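Local coordinates for protein lipase (Photobacterium sp. M37, PDB 2ORY) that probably hydrolyses the ester bonds of triacylglycerols as a cold-adapted class 3 lipase of the alpha/beta hydrolase fold, at residues 253-263 against 297-308. Sequence-based numbering, arbitrary orientation.
Sequences IYISEQASVKP and INPILIEYLVQA
Tyr254 and Tyr304 meet where a loop of this alpha/beta hydrolase, 253-263, packs on the first turn of helix 304-319 and the chain leading into it. Their rings are set obliquely, centroids 5.3 Å apart and planes at 57°, with Tyr304 CD1 lying at the Tyr254 edge.

Two CH-pi contacts flank this pair. Gln307 CG sits 3.5 Å from the Tyr254 centroid, almost on the ring normal, while Ile253 CG2 covers the opposite face. Pro263 CB sits over one face of the Tyr304 ring, 3.6 Å from its centroid. Further packing extends the patch: Ile297 CD1 ends against Tyr254 CA, and Val261, with CG1 anti to its backbone N (chi1 168°), lays that methyl against the backbone N of Tyr304.

No direct hydrogen bond joins the segments, but one water links Lys262 O to Tyr304 N, and a second, bound to Ala308 O, reaches Tyr254 OH weakly. Tyr254 OH is also hydrogen-bonded to Leu235 O, and Tyr304 OH to Leu250 O. Gln307 is held through its amide: Asn298 N donates to OE1 at 3.0 Å, and NE2 donates to Asn298 O at 2.9 Å, reaching that oxygen from the face opposite to Leu301 N.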
# COMPACT_ATOMS: atom_id res chain seq x y z
N ILE A 253 13.57 -17.41 4.96
CA ILE A 253 12.43 -17.36 4.06
C ILE A 253 12.74 -17.93 2.68
O ILE A 253 11.87 -18.49 2.03
CB ILE A 253 11.91 -15.89 3.88
CG1 ILE A 253 10.69 -15.88 2.97
CG2 ILE A 253 13.01 -15.01 3.26
CD1 ILE A 253 9.46 -16.49 3.59
N TYR A 254 13.99 -17.79 2.23
CA TYR A 254 14.37 -18.28 0.91
C TYR A 254 15.27 -19.50 0.95
O TYR A 254 16.14 -19.68 0.09
CB TYR A 254 15.06 -17.18 0.10
CG TYR A 254 14.25 -15.91 -0.05
CD1 TYR A 254 12.90 -15.95 -0.42
CD2 TYR A 254 14.82 -14.67 0.21
CE1 TYR A 254 12.14 -14.77 -0.52
CE2 TYR A 254 14.09 -13.49 0.10
CZ TYR A 254 12.76 -13.54 -0.25
OH TYR A 254 12.05 -12.36 -0.30
N ILE A 255 15.07 -20.33 1.96
CA ILE A 255 15.86 -21.53 2.10
C ILE A 255 14.93 -22.71 1.95
O ILE A 255 14.16 -23.02 2.85
CB ILE A 255 16.54 -21.60 3.49
CG1 ILE A 255 17.54 -20.45 3.64
CG2 ILE A 255 17.26 -22.93 3.66
CD1 ILE A 255 18.18 -20.38 5.02
N SER A 256 14.98 -23.35 0.79
CA SER A 256 14.15 -24.51 0.52
C SER A 256 15.04 -25.70 0.19
O SER A 256 16.16 -25.83 0.68
CB SER A 256 13.21 -24.23 -0.65
OG SER A 256 13.93 -24.07 -1.86
N GLU A 257 14.51 -26.59 -0.64
CA GLU A 257 15.26 -27.77 -1.05
C GLU A 257 15.53 -27.60 -2.54
O GLU A 257 16.17 -28.44 -3.17
CB GLU A 257 14.43 -29.03 -0.79
CG GLU A 257 14.01 -29.17 0.68
CD GLU A 257 13.23 -30.45 0.96
OE1 GLU A 257 12.18 -30.67 0.32
OE2 GLU A 257 13.68 -31.23 1.83
N GLN A 258 15.05 -26.49 -3.09
CA GLN A 258 15.23 -26.17 -4.49
C GLN A 258 16.27 -25.07 -4.64
O GLN A 258 16.89 -24.92 -5.70
CB GLN A 258 13.90 -25.70 -5.10
CG GLN A 258 13.47 -26.42 -6.37
CD GLN A 258 12.88 -27.79 -6.08
OE1 GLN A 258 13.52 -28.63 -5.45
NE2 GLN A 258 11.65 -28.03 -6.54
N ALA A 259 16.46 -24.30 -3.57
CA ALA A 259 17.42 -23.20 -3.58
C ALA A 259 17.69 -22.70 -2.17
O ALA A 259 16.94 -22.98 -1.25
CB ALA A 259 16.89 -22.06 -4.44
N SER A 260 18.79 -21.96 -2.02
CA SER A 260 19.18 -21.42 -0.72
C SER A 260 19.77 -20.03 -0.85
O SER A 260 20.96 -19.89 -1.16
CB SER A 260 20.20 -22.34 -0.06
OG SER A 260 20.70 -21.76 1.14
N VAL A 261 18.95 -19.01 -0.63
CA VAL A 261 19.39 -17.62 -0.70
C VAL A 261 19.36 -17.04 0.70
O VAL A 261 18.30 -16.81 1.26
CB VAL A 261 18.45 -16.83 -1.60
CG1 VAL A 261 18.71 -15.34 -1.46
CG2 VAL A 261 18.67 -17.25 -3.03
N LYS A 262 20.53 -16.79 1.27
CA LYS A 262 20.59 -16.25 2.63
C LYS A 262 20.98 -14.78 2.74
O LYS A 262 21.71 -14.25 1.90
CB LYS A 262 21.55 -17.08 3.48
CG LYS A 262 21.35 -18.58 3.37
CD LYS A 262 22.43 -19.33 4.14
CE LYS A 262 22.56 -20.76 3.63
NZ LYS A 262 22.85 -20.76 2.17
N PRO A 263 20.48 -14.11 3.79
CA PRO A 263 20.76 -12.69 4.05
C PRO A 263 22.21 -12.47 4.51
O PRO A 263 22.75 -13.28 5.27
CB PRO A 263 19.78 -12.35 5.16
CG PRO A 263 19.72 -13.67 5.95
CD PRO A 263 19.65 -14.70 4.85
N ILE A 297 10.49 -19.29 -5.33
CA ILE A 297 11.84 -18.72 -5.33
C ILE A 297 12.44 -18.69 -6.72
O ILE A 297 12.55 -19.72 -7.37
CB ILE A 297 12.77 -19.52 -4.38
CG1 ILE A 297 12.30 -19.35 -2.93
CG2 ILE A 297 14.18 -19.03 -4.48
CD1 ILE A 297 13.13 -20.12 -1.90
N ASN A 298 12.82 -17.49 -7.18
CA ASN A 298 13.45 -17.33 -8.50
C ASN A 298 14.93 -17.71 -8.34
O ASN A 298 15.74 -16.93 -7.84
CB ASN A 298 13.34 -15.88 -8.96
CG ASN A 298 13.87 -15.70 -10.35
OD1 ASN A 298 14.40 -16.64 -10.93
ND2 ASN A 298 13.72 -14.50 -10.90
N PRO A 299 15.29 -18.93 -8.77
CA PRO A 299 16.65 -19.49 -8.69
C PRO A 299 17.79 -18.65 -9.28
O PRO A 299 18.93 -18.76 -8.85
CB PRO A 299 16.50 -20.83 -9.40
CG PRO A 299 15.48 -20.50 -10.46
CD PRO A 299 14.45 -19.75 -9.66
N ILE A 300 17.48 -17.80 -10.25
CA ILE A 300 18.50 -16.96 -10.85
C ILE A 300 18.99 -15.85 -9.89
O ILE A 300 20.13 -15.41 -9.98
CB ILE A 300 17.96 -16.30 -12.12
CG1 ILE A 300 17.60 -17.36 -13.15
CG2 ILE A 300 18.98 -15.35 -12.71
CD1 ILE A 300 16.96 -16.79 -14.42
N LEU A 301 18.12 -15.42 -8.98
CA LEU A 301 18.45 -14.33 -8.06
C LEU A 301 18.97 -14.86 -6.74
O LEU A 301 18.20 -15.08 -5.81
CB LEU A 301 17.21 -13.45 -7.84
CG LEU A 301 16.41 -13.12 -9.12
CD1 LEU A 301 15.23 -12.23 -8.77
CD2 LEU A 301 17.30 -12.42 -10.15
N ILE A 302 20.29 -15.04 -6.66
CA ILE A 302 20.89 -15.62 -5.46
C ILE A 302 21.21 -14.68 -4.32
O ILE A 302 21.70 -15.13 -3.29
CB ILE A 302 22.19 -16.38 -5.80
CG1 ILE A 302 23.26 -15.38 -6.23
CG2 ILE A 302 21.93 -17.41 -6.89
CD1 ILE A 302 24.63 -15.97 -6.46
N GLU A 303 20.96 -13.39 -4.50
CA GLU A 303 21.21 -12.44 -3.42
C GLU A 303 19.89 -12.13 -2.72
O GLU A 303 18.91 -11.75 -3.37
CB GLU A 303 21.83 -11.14 -3.93
CG GLU A 303 23.16 -11.35 -4.61
CD GLU A 303 23.71 -10.07 -5.18
OE1 GLU A 303 24.15 -9.21 -4.38
OE2 GLU A 303 23.69 -9.92 -6.43
N TYR A 304 19.88 -12.31 -1.41
CA TYR A 304 18.70 -12.04 -0.57
C TYR A 304 17.95 -10.75 -0.97
O TYR A 304 16.77 -10.79 -1.31
CB TYR A 304 19.16 -11.95 0.90
CG TYR A 304 18.04 -11.99 1.92
CD1 TYR A 304 17.44 -13.19 2.30
CD2 TYR A 304 17.57 -10.81 2.49
CE1 TYR A 304 16.39 -13.22 3.24
CE2 TYR A 304 16.52 -10.82 3.42
CZ TYR A 304 15.94 -12.03 3.79
OH TYR A 304 14.91 -12.00 4.70
N LEU A 305 18.63 -9.61 -0.95
CA LEU A 305 17.97 -8.34 -1.30
C LEU A 305 17.38 -8.32 -2.71
O LEU A 305 16.35 -7.69 -2.94
CB LEU A 305 18.95 -7.18 -1.13
CG LEU A 305 19.39 -6.95 0.32
CD1 LEU A 305 20.36 -5.82 0.39
CD2 LEU A 305 18.20 -6.64 1.18
N VAL A 306 18.03 -8.99 -3.65
CA VAL A 306 17.55 -9.03 -5.02
C VAL A 306 16.30 -9.92 -5.07
O VAL A 306 15.28 -9.56 -5.66
CB VAL A 306 18.67 -9.54 -5.99
CG1 VAL A 306 18.18 -9.53 -7.43
CG2 VAL A 306 19.93 -8.66 -5.86
N GLN A 307 16.39 -11.09 -4.44
CA GLN A 307 15.27 -12.03 -4.38
C GLN A 307 14.07 -11.36 -3.69
O GLN A 307 12.92 -11.56 -4.07
CB GLN A 307 15.69 -13.27 -3.57
CG GLN A 307 14.62 -14.33 -3.43
CD GLN A 307 14.42 -15.12 -4.70
OE1 GLN A 307 13.29 -15.29 -5.16
NE2 GLN A 307 15.52 -15.61 -5.27
N ALA A 308 14.37 -10.57 -2.67
CA ALA A 308 13.34 -9.89 -1.90
C ALA A 308 12.64 -8.81 -2.72
O ALA A 308 11.42 -8.63 -2.62
CB ALA A 308 13.97 -9.28 -0.64
O HOH W 1 10.19 -9.56 -0.53
O HOH W 2 22.26 -12.63 0.05